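Local coordinates for regulatory protein BLAR1 (Bacillus licheniformis, PDB 1NRF), which probably senses beta-lactam antibiotics outside the cell through its C-terminal penicillin-binding domain, the part present here, and relays the signal to the cytoplasm, at residues F13-S25 with F40-R52. Residues are numbered along the deposited sequence; the frame is centred on the assembly and turned at random.
Sequences FLPGTNVEYEDYS and FNSNRKKYTIYNR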
loop_
_atom_site.group_PDB
_atom_site.type_symbol
_atom_site.label_atom_id
_atom_site.label_comp_id
_atom_site.label_asym_id
_atom_site.label_seq_id
_atom_site.Cartn_x
_atom_site.Cartn_y
_atom_site.Cartn_z
ATOM N N PHE A 13 6.812 11.289 -11.024
ATOM C CA PHE A 13 8.050 12.128 -10.961
ATOM C C PHE A 13 7.730 13.567 -10.593
ATOM O O PHE A 13 7.527 14.416 -11.465
ATOM C CB PHE A 13 8.789 12.082 -12.305
ATOM C CG PHE A 13 9.480 10.773 -12.568
ATOM C CD1 PHE A 13 9.556 10.261 -13.858
ATOM C CD2 PHE A 13 10.048 10.050 -11.520
ATOM C CE1 PHE A 13 10.183 9.050 -14.100
ATOM C CE2 PHE A 13 10.675 8.843 -11.750
ATOM C CZ PHE A 13 10.745 8.337 -13.045
ATOM N N LEU A 14 7.692 13.829 -9.291
ATOM C CA LEU A 14 7.388 15.152 -8.763
ATOM C C LEU A 14 8.237 16.251 -9.406
ATOM O O LEU A 14 9.405 16.044 -9.737
ATOM C CB LEU A 14 7.608 15.161 -7.247
ATOM C CG LEU A 14 6.972 13.999 -6.484
ATOM C CD1 LEU A 14 7.382 14.062 -5.025
ATOM C CD2 LEU A 14 5.456 14.050 -6.641
ATOM N N PRO A 15 7.653 17.441 -9.596
ATOM C CA PRO A 15 8.419 18.532 -10.202
ATOM C C PRO A 15 9.535 18.993 -9.271
ATOM O O PRO A 15 9.301 19.257 -8.092
ATOM C CB PRO A 15 7.364 19.611 -10.429
ATOM C CG PRO A 15 6.399 19.377 -9.295
ATOM C CD PRO A 15 6.276 17.866 -9.286
ATOM N N GLY A 16 10.746 19.077 -9.809
ATOM C CA GLY A 16 11.883 19.499 -9.016
ATOM C C GLY A 16 12.629 18.319 -8.430
ATOM O O GLY A 16 13.038 18.365 -7.271
ATOM N N THR A 17 12.813 17.269 -9.231
ATOM C CA THR A 17 13.500 16.053 -8.788
ATOM C C THR A 17 14.411 15.477 -9.872
ATOM O O THR A 17 14.474 16.005 -10.982
ATOM C CB THR A 17 12.480 14.947 -8.386
ATOM O OG1 THR A 17 11.652 14.620 -9.511
ATOM C CG2 THR A 17 11.594 15.416 -7.238
ATOM N N ASN A 18 15.119 14.397 -9.534
ATOM C CA ASN A 18 16.007 13.711 -10.473
ATOM C C ASN A 18 15.852 12.192 -10.300
ATOM O O ASN A 18 15.486 11.710 -9.229
ATOM C CB ASN A 18 17.467 14.160 -10.271
ATOM C CG ASN A 18 18.145 13.491 -9.086
ATOM O OD1 ASN A 18 18.687 12.389 -9.206
ATOM N ND2 ASN A 18 18.124 14.158 -7.935
ATOM N N VAL A 19 16.117 11.442 -11.362
ATOM C CA VAL A 19 15.965 9.994 -11.324
ATOM C C VAL A 19 17.255 9.218 -11.585
ATOM O O VAL A 19 18.099 9.631 -12.375
ATOM C CB VAL A 19 14.889 9.543 -12.345
ATOM C CG1 VAL A 19 14.716 8.036 -12.309
ATOM C CG2 VAL A 19 13.576 10.229 -12.030
ATOM N N GLU A 20 17.384 8.085 -10.903
ATOM C CA GLU A 20 18.538 7.200 -11.027
ATOM C C GLU A 20 18.015 5.792 -11.313
ATOM O O GLU A 20 16.940 5.412 -10.853
ATOM C CB GLU A 20 19.334 7.203 -9.720
ATOM C CG GLU A 20 20.599 6.369 -9.730
ATOM C CD GLU A 20 21.293 6.363 -8.373
ATOM O OE1 GLU A 20 20.705 5.824 -7.405
ATOM O OE2 GLU A 20 22.419 6.900 -8.272
ATOM N N TYR A 21 18.769 5.019 -12.076
ATOM C CA TYR A 21 18.342 3.670 -12.395
ATOM C C TYR A 21 19.345 2.646 -11.887
ATOM O O TYR A 21 20.552 2.870 -11.936
ATOM C CB TYR A 21 18.160 3.536 -13.902
ATOM C CG TYR A 21 17.008 4.356 -14.426
ATOM C CD1 TYR A 21 15.707 3.848 -14.419
ATOM C CD2 TYR A 21 17.204 5.659 -14.886
ATOM C CE1 TYR A 21 14.631 4.614 -14.851
ATOM C CE2 TYR A 21 16.131 6.432 -15.316
ATOM C CZ TYR A 21 14.848 5.901 -15.295
ATOM O OH TYR A 21 13.782 6.657 -15.710
ATOM N N GLU A 22 18.834 1.530 -11.378
ATOM C CA GLU A 22 19.685 0.463 -10.872
ATOM C C GLU A 22 19.112 -0.897 -11.203
ATOM O O GLU A 22 17.941 -1.022 -11.568
ATOM C CB GLU A 22 19.876 0.593 -9.364
ATOM C CG GLU A 22 20.768 1.749 -8.984
ATOM C CD GLU A 22 21.011 1.826 -7.496
ATOM O OE1 GLU A 22 21.429 0.804 -6.912
ATOM O OE2 GLU A 22 20.789 2.909 -6.915
ATOM N N ASP A 23 19.948 -1.919 -11.077
ATOM C CA ASP A 23 19.531 -3.278 -11.384
ATOM C C ASP A 23 19.428 -4.113 -10.113
ATOM O O ASP A 23 20.406 -4.267 -9.385
ATOM C CB ASP A 23 20.531 -3.923 -12.350
ATOM C CG ASP A 23 20.042 -5.243 -12.893
ATOM O OD1 ASP A 23 20.812 -5.919 -13.602
ATOM O OD2 ASP A 23 18.882 -5.606 -12.613
ATOM N N TYR A 24 18.238 -4.646 -9.855
ATOM C CA TYR A 24 18.010 -5.467 -8.677
ATOM C C TYR A 24 17.392 -6.800 -9.064
ATOM O O TYR A 24 16.814 -7.499 -8.229
ATOM C CB TYR A 24 17.097 -4.738 -7.701
ATOM C CG TYR A 24 17.621 -3.398 -7.251
ATOM C CD1 TYR A 24 18.829 -3.291 -6.567
ATOM C CD2 TYR A 24 16.895 -2.238 -7.488
ATOM C CE1 TYR A 24 19.296 -2.051 -6.122
ATOM C CE2 TYR A 24 17.348 -1.001 -7.052
ATOM C CZ TYR A 24 18.544 -0.912 -6.370
ATOM O OH TYR A 24 18.967 0.319 -5.935
ATOM N N SER A 25 17.522 -7.143 -10.340
ATOM C CA SER A 25 17.003 -8.395 -10.879
ATOM C C SER A 25 17.202 -9.583 -9.946
ATOM O O SER A 25 16.252 -10.300 -9.630
ATOM C CB SER A 25 17.679 -8.712 -12.217
ATOM O OG SER A 25 17.327 -7.770 -13.207
ATOM N N PHE A 40 12.220 6.654 -3.103
ATOM C CA PHE A 40 12.326 8.108 -3.171
ATOM C C PHE A 40 12.996 8.730 -1.952
ATOM O O PHE A 40 12.501 8.607 -0.826
ATOM C CB PHE A 40 10.947 8.745 -3.371
ATOM C CG PHE A 40 10.982 10.254 -3.481
ATOM C CD1 PHE A 40 10.515 11.058 -2.434
ATOM C CD2 PHE A 40 11.501 10.869 -4.619
ATOM C CE1 PHE A 40 10.569 12.453 -2.524
ATOM C CE2 PHE A 40 11.559 12.259 -4.718
ATOM C CZ PHE A 40 11.090 13.056 -3.663
ATOM N N ASN A 41 14.125 9.400 -2.195
ATOM C CA ASN A 41 14.890 10.077 -1.149
ATOM C C ASN A 41 14.397 11.527 -1.060
ATOM O O ASN A 41 14.664 12.335 -1.946
ATOM C CB ASN A 41 16.382 10.052 -1.495
ATOM C CG ASN A 41 17.263 10.519 -0.346
ATOM O OD1 ASN A 41 16.922 11.465 0.369
ATOM N ND2 ASN A 41 18.411 9.866 -0.175
ATOM N N SER A 42 13.688 11.846 0.016
ATOM C CA SER A 42 13.128 13.181 0.213
ATOM C C SER A 42 14.160 14.296 0.189
ATOM O O SER A 42 14.006 15.280 -0.539
ATOM C CB SER A 42 12.354 13.244 1.533
ATOM O OG SER A 42 11.301 12.295 1.558
ATOM N N ASN A 43 15.203 14.144 0.997
ATOM C CA ASN A 43 16.267 15.139 1.075
ATOM C C ASN A 43 16.993 15.325 -0.246
ATOM O O ASN A 43 17.265 16.445 -0.662
ATOM C CB ASN A 43 17.292 14.752 2.146
ATOM C CG ASN A 43 16.727 14.815 3.542
ATOM O OD1 ASN A 43 15.647 15.361 3.759
ATOM N ND2 ASN A 43 17.463 14.264 4.506
ATOM N N ARG A 44 17.319 14.220 -0.899
ATOM C CA ARG A 44 18.026 14.270 -2.168
ATOM C C ARG A 44 17.057 14.426 -3.336
ATOM O O ARG A 44 17.486 14.539 -4.490
ATOM C CB ARG A 44 18.851 12.993 -2.353
ATOM C CG ARG A 44 19.945 12.786 -1.309
ATOM C CD ARG A 44 21.117 13.752 -1.499
ATOM N NE ARG A 44 21.805 13.547 -2.776
ATOM C CZ ARG A 44 22.456 12.435 -3.112
ATOM N NH1 ARG A 44 22.522 11.411 -2.266
ATOM N NH2 ARG A 44 23.035 12.344 -4.300
ATOM N N LYS A 45 15.755 14.444 -3.037
ATOM C CA LYS A 45 14.725 14.561 -4.072
ATOM C C LYS A 45 15.128 13.637 -5.222
ATOM O O LYS A 45 15.049 14.009 -6.392
ATOM C CB LYS A 45 14.630 16.000 -4.588
ATOM C CG LYS A 45 14.419 17.050 -3.513
ATOM C CD LYS A 45 14.186 18.420 -4.130
ATOM C CE LYS A 45 14.311 19.542 -3.101
ATOM N NZ LYS A 45 13.306 19.478 -1.991
ATOM N N LYS A 46 15.578 12.438 -4.877
ATOM C CA LYS A 46 16.012 11.481 -5.880
ATOM C C LYS A 46 15.236 10.168 -5.883
ATOM O O LYS A 46 14.930 9.590 -4.836
ATOM C CB LYS A 46 17.494 11.158 -5.695
ATOM C CG LYS A 46 18.029 10.150 -6.715
ATOM C CD LYS A 46 19.235 9.392 -6.180
ATOM C CE LYS A 46 20.311 10.331 -5.662
ATOM N NZ LYS A 46 20.792 11.267 -6.715
ATOM N N TYR A 47 14.924 9.704 -7.084
ATOM C CA TYR A 47 14.236 8.443 -7.255
ATOM C C TYR A 47 15.268 7.428 -7.698
ATOM O O TYR A 47 16.111 7.719 -8.554
ATOM C CB TYR A 47 13.180 8.504 -8.357
ATOM C CG TYR A 47 11.966 9.354 -8.077
ATOM C CD1 TYR A 47 11.879 10.649 -8.579
ATOM C CD2 TYR A 47 10.869 8.832 -7.387
ATOM C CE1 TYR A 47 10.735 11.404 -8.417
ATOM C CE2 TYR A 47 9.709 9.583 -7.219
ATOM C CZ TYR A 47 9.651 10.869 -7.744
ATOM O OH TYR A 47 8.502 11.610 -7.643
ATOM N N THR A 48 15.214 6.246 -7.103
ATOM C CA THR A 48 16.097 5.167 -7.502
ATOM C C THR A 48 15.115 4.092 -7.932
ATOM O O THR A 48 14.310 3.621 -7.123
ATOM C CB THR A 48 16.941 4.640 -6.344
ATOM O OG1 THR A 48 17.728 5.706 -5.801
ATOM C CG2 THR A 48 17.876 3.541 -6.839
ATOM N N ILE A 49 15.145 3.726 -9.207
ATOM C CA ILE A 49 14.217 2.711 -9.661
ATOM C C ILE A 49 14.763 1.630 -10.560
ATOM O O ILE A 49 15.600 1.870 -11.425
ATOM C CB ILE A 49 12.986 3.332 -10.364
ATOM C CG1 ILE A 49 13.425 4.278 -11.472
ATOM C CG2 ILE A 49 12.121 4.053 -9.346
ATOM C CD1 ILE A 49 12.254 4.977 -12.146
ATOM N N TYR A 50 14.259 0.426 -10.319
ATOM C CA TYR A 50 14.620 -0.747 -11.087
ATOM C C TYR A 50 13.415 -1.114 -11.955
ATOM O O TYR A 50 12.280 -1.176 -11.458
ATOM C CB TYR A 50 14.972 -1.910 -10.148
ATOM C CG TYR A 50 14.956 -3.253 -10.832
ATOM C CD1 TYR A 50 14.050 -4.237 -10.441
ATOM C CD2 TYR A 50 15.784 -3.512 -11.922
ATOM C CE1 TYR A 50 13.959 -5.439 -11.122
ATOM C CE2 TYR A 50 15.703 -4.717 -12.614
ATOM C CZ TYR A 50 14.785 -5.674 -12.210
ATOM O OH TYR A 50 14.676 -6.857 -12.903
ATOM N N ASN A 51 13.679 -1.345 -13.244
ATOM C CA ASN A 51 12.664 -1.714 -14.230
ATOM C C ASN A 51 11.648 -0.590 -14.416
ATOM O O ASN A 51 10.543 -0.649 -13.871
ATOM C CB ASN A 51 11.948 -2.991 -13.786
ATOM C CG ASN A 51 11.143 -3.625 -14.895
ATOM O OD1 ASN A 51 10.807 -2.979 -15.884
ATOM N ND2 ASN A 51 10.816 -4.899 -14.728
ATOM N N ARG A 52 12.022 0.419 -15.200
ATOM C CA ARG A 52 11.165 1.572 -15.444
ATOM C C ARG A 52 9.776 1.234 -15.987
ATOM O O ARG A 52 8.787 1.893 -15.647
ATOM C CB ARG A 52 11.854 2.555 -16.400
ATOM C CG ARG A 52 11.194 3.934 -16.395
ATOM C CD ARG A 52 11.845 4.939 -17.331
ATOM N NE ARG A 52 11.246 6.268 -17.172
ATOM C CZ ARG A 52 9.975 6.563 -17.441
ATOM N NH1 ARG A 52 9.152 5.626 -17.891
ATOM N NH2 ARG A 52 9.520 7.794 -17.248
HETATM O O HOH W 1 16.631 -1.193 -14.540
#
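The Tyr47 ring takes the edge of Phe13 on one face, in a T-shaped pair with centroids 5.0 Å apart, and Phe40 CD2 over the centre of the other, while Thr17 OG1 sits in plane at its rim. Phe13 in turn has Val19 CG2 over one face and Ile49 CD1 at its edge. This aromatic cluster accompanies a parallel strand pair, in which 18-21 adds an outermost strand beside 46-50 to the mixed sheet of the penicillin-binding domain, and illustrates how an edge strand is held by more than its ladder. Donors alternate between the strands: Asn18 N gives to Lys45 O, Tyr47 N to Asn18 O, Glu20 N to Tyr47 O (2.7 Å), Ile49 N to Glu20 O and Glu22 N to Ile49 O. With CG anti to its carbonyl carbon (chi1 -69°), Tyr47 reaches the loop ahead of strand 18-21, where its hydroxyl accepts a nearly straight bond from Leu14 N (2.9 Å, 169°) and also pairs with Asn163 of helix 158-170. At the end of strand 46-50, Tyr50 has Tyr24 N and Ser25 N against one face and Asn51 CB over the other. Its OH donates to Ser25 OG at 2.8 Å, which donates onward to the syn lone pair of Asp23 OD2.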